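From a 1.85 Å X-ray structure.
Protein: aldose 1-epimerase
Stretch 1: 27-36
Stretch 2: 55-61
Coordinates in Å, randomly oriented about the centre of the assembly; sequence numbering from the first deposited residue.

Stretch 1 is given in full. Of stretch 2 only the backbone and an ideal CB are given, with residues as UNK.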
# COMPACT_ATOMS: atom_id res chain seq x y z
N LEU A 27 -7.59 12.67 -3.21
CA LEU A 27 -7.99 11.32 -3.57
C LEU A 27 -8.68 11.27 -4.94
O LEU A 27 -9.13 12.29 -5.46
CB LEU A 27 -8.94 10.76 -2.51
CG LEU A 27 -8.44 10.73 -1.07
CD1 LEU A 27 -7.06 10.09 -1.03
CD2 LEU A 27 -8.38 12.15 -0.50
N LEU A 28 -8.76 10.07 -5.49
CA LEU A 28 -9.39 9.85 -6.79
C LEU A 28 -10.28 8.62 -6.69
O LEU A 28 -9.84 7.55 -6.28
CB LEU A 28 -8.31 9.63 -7.86
CG LEU A 28 -8.72 9.57 -9.33
CD1 LEU A 28 -9.31 10.91 -9.77
CD2 LEU A 28 -7.50 9.23 -10.18
N PRO A 29 -11.57 8.76 -7.06
CA PRO A 29 -12.52 7.66 -7.01
C PRO A 29 -12.00 6.42 -7.72
O PRO A 29 -12.25 5.29 -7.29
CB PRO A 29 -13.76 8.24 -7.69
CG PRO A 29 -13.68 9.69 -7.34
CD PRO A 29 -12.22 9.99 -7.55
N PHE A 30 -11.28 6.63 -8.82
CA PHE A 30 -10.73 5.52 -9.58
C PHE A 30 -9.65 4.82 -8.76
O PHE A 30 -8.62 5.41 -8.44
CB PHE A 30 -10.14 6.00 -10.90
CG PHE A 30 -9.56 4.89 -11.73
CD1 PHE A 30 -10.39 3.94 -12.31
CD2 PHE A 30 -8.19 4.79 -11.92
CE1 PHE A 30 -9.86 2.89 -13.06
CE2 PHE A 30 -7.65 3.75 -12.66
CZ PHE A 30 -8.49 2.80 -13.24
N GLY A 31 -9.91 3.56 -8.42
CA GLY A 31 -8.97 2.80 -7.64
C GLY A 31 -8.84 3.31 -6.22
O GLY A 31 -7.90 2.92 -5.52
N ALA A 32 -9.77 4.15 -5.78
CA ALA A 32 -9.75 4.71 -4.42
C ALA A 32 -8.29 5.07 -4.13
O ALA A 32 -7.73 4.68 -3.11
CB ALA A 32 -10.26 3.69 -3.42
N THR A 33 -7.71 5.82 -5.06
CA THR A 33 -6.33 6.27 -5.02
C THR A 33 -5.93 7.53 -4.25
O THR A 33 -6.64 8.53 -4.25
CB THR A 33 -5.82 6.47 -6.46
OG1 THR A 33 -6.03 5.28 -7.22
CG2 THR A 33 -4.33 6.83 -6.47
N LEU A 34 -4.76 7.46 -3.62
CA LEU A 34 -4.21 8.58 -2.87
C LEU A 34 -3.37 9.26 -3.94
O LEU A 34 -2.25 8.83 -4.23
CB LEU A 34 -3.31 8.10 -1.73
CG LEU A 34 -2.54 9.20 -0.98
CD1 LEU A 34 -3.51 10.26 -0.47
CD2 LEU A 34 -1.76 8.58 0.18
N ALA A 35 -3.93 10.30 -4.55
CA ALA A 35 -3.25 11.05 -5.61
C ALA A 35 -2.11 11.96 -5.15
O ALA A 35 -1.03 11.95 -5.74
CB ALA A 35 -4.27 11.87 -6.39
N LYS A 36 -2.36 12.76 -4.12
CA LYS A 36 -1.34 13.66 -3.61
C LYS A 36 -1.43 13.76 -2.10
O LYS A 36 -2.46 13.42 -1.51
CB LYS A 36 -1.53 15.08 -4.16
CG LYS A 36 -1.78 15.20 -5.65
CD LYS A 36 -2.26 16.62 -5.97
CE LYS A 36 -1.33 17.67 -5.37
NZ LYS A 36 -1.80 19.06 -5.61
N UNK A 55 -2.74 14.53 -14.24
CA UNK A 55 -4.08 14.35 -14.81
C UNK A 55 -4.74 13.04 -14.38
O UNK A 55 -4.07 12.07 -14.04
CB UNK A 55 -4.00 14.40 -16.34
N UNK A 56 -6.07 13.02 -14.43
CA UNK A 56 -6.84 11.84 -14.06
C UNK A 56 -6.62 10.68 -15.02
O UNK A 56 -6.42 9.54 -14.61
CB UNK A 56 -8.33 12.19 -14.00
N UNK A 57 -6.65 10.97 -16.32
CA UNK A 57 -6.45 9.93 -17.31
C UNK A 57 -5.12 9.21 -17.13
O UNK A 57 -5.05 7.99 -17.32
CB UNK A 57 -6.53 10.53 -18.72
N UNK A 58 -4.07 9.94 -16.77
CA UNK A 58 -2.75 9.33 -16.58
C UNK A 58 -2.82 8.29 -15.48
O UNK A 58 -2.10 7.29 -15.51
CB UNK A 58 -1.70 10.39 -16.25
N UNK A 59 -3.68 8.53 -14.49
CA UNK A 59 -3.85 7.60 -13.38
C UNK A 59 -4.58 6.36 -13.87
O UNK A 59 -4.22 5.23 -13.51
CB UNK A 59 -4.61 8.26 -12.23
N UNK A 60 -5.59 6.57 -14.71
CA UNK A 60 -6.38 5.47 -15.26
C UNK A 60 -5.55 4.61 -16.21
O UNK A 60 -5.94 3.49 -16.55
CB UNK A 60 -7.61 6.01 -15.99
N UNK A 61 -4.41 5.13 -16.64
CA UNK A 61 -3.55 4.39 -17.54
C UNK A 61 -2.32 3.81 -16.83
O UNK A 61 -1.60 3.00 -17.40
CB UNK A 61 -3.11 5.30 -18.69

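Stretch 1 is a hairpin. Two strand segments are joined by a type II turn from Pro 29 to Ala 32, and Leu 28 and Thr 33 pair through both of their backbone hydrogen bonds. On the side facing stretch 2 it offers Leu 28, Phe 30, Thr 33 and Ala 35. These present carbon atoms, so apolar partners are expected where stretch 2 comes near.

Position 55 has extended backbone angles (-121/156) and sits right before a helix. Nothing of stretch 1 lies within 5.5 Å of its ideal CB. A capping residue would suit it: Ser, Thr, Asp or Asn. The deposited residue is Thr 55, the N-cap. Its OG1 accepts from the backbone N of the residue at 58, at 3.3 Å, although the placement of OG1 is not fully certain.

Position 56 has helical angles, and its CA-to-CB bond points sideways. The ideal CB is 4.5 Å from Leu 28 CD1. A medium or large apolar side chain could reach that methyl; Leu, Ile, Val or Met would all do. The residue is Ile 56, with chi1 m and chi2 t. Its CG1 packs 3.9 Å from Leu 28 CD1.

Position 57 points away from stretch 1. A polar or charged residue fits here, and an acidic one is favourable in the first turn of a helix. It is Asp 57, whose carboxylate forms a salt bridge with the side chain at 61.

Position 58 is out of reach of stretch 1. Many helix formers would serve, Glu, Gln and Ala among them. It is Glu 58. Its OE2 accepts a weak hydrogen bond from Thr 55 N at 3.1 Å, so side chain and backbone bond in both directions at the start of the helix.

Position 59 points toward stretch 1. Its ideal CB is 3.7 Å from Leu 28 CD2 and 5.0 Å from Phe 30 CD2. Farther along lie Thr 33 CG2 and Ala 35. A small residue would not reach Thr 33 or Ala 35; Leu, Met or an aromatic could extend toward them. The residue is Phe 59, and stretch 1 covers more of it than of any other residue in stretch 2. Its CB meets Leu 28 CD2 at 3.7 Å. The ring reaches on to the second strand, with CE1 3.9 Å from Thr 33 CG2 and CZ 3.9 Å from Ala 35 CB.

Position 60 points sideways, with its ideal CB 4.0 Å from Phe 30 CE2. A side chain with a methylene stem could lie over that ring and carry a polar end beyond it: Glu, Gln, Lys or Arg. Leu or Met would also fit. It is Glu 60. Its CG stands over one face of Phe 30, 3.8 Å from CD2, in a CH-pi contact. OE2 is hydrogen-bonded elsewhere in the structure.

Position 61 points away, with no stretch 1 atom near its ideal CB. Polar or charged residues suit it. It is Lys 61, extended, with NZ 3.3 Å from Asp 57 OD1 in a salt bridge, though OD1 is less surely placed.

Stretch 2, residues 55-61: TIDEFEK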
# COMPACT_ATOMS: atom_id res chain seq x y z
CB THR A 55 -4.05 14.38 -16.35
OG1 THR A 55 -3.48 13.16 -16.84
CG2 THR A 55 -3.21 15.56 -16.84
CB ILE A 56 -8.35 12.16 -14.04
CG1 ILE A 56 -8.66 13.14 -12.91
CG2 ILE A 56 -9.15 10.87 -13.88
CD1 ILE A 56 -10.13 13.54 -12.82
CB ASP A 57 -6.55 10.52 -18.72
CG ASP A 57 -7.08 9.53 -19.73
OD1 ASP A 57 -6.38 8.54 -20.03
OD2 ASP A 57 -8.22 9.73 -20.21
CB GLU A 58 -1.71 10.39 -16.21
CG GLU A 58 -1.42 11.39 -17.31
CD GLU A 58 -0.44 12.46 -16.87
OE1 GLU A 58 0.77 12.16 -16.77
OE2 GLU A 58 -0.89 13.59 -16.60
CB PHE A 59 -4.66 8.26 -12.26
CG PHE A 59 -3.83 8.91 -11.20
CD1 PHE A 59 -3.14 8.13 -10.27
CD2 PHE A 59 -3.72 10.29 -11.12
CE1 PHE A 59 -2.37 8.72 -9.27
CE2 PHE A 59 -2.95 10.90 -10.13
CZ PHE A 59 -2.28 10.11 -9.21
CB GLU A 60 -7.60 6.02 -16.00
CG GLU A 60 -8.61 6.73 -15.11
CD GLU A 60 -9.77 7.32 -15.89
OE1 GLU A 60 -9.53 8.18 -16.76
OE2 GLU A 60 -10.93 6.93 -15.63
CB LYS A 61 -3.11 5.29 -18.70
CG LYS A 61 -4.24 5.70 -19.63
CD LYS A 61 -3.79 6.71 -20.69
CE LYS A 61 -4.87 6.95 -21.74
NZ LYS A 61 -4.53 8.05 -22.68
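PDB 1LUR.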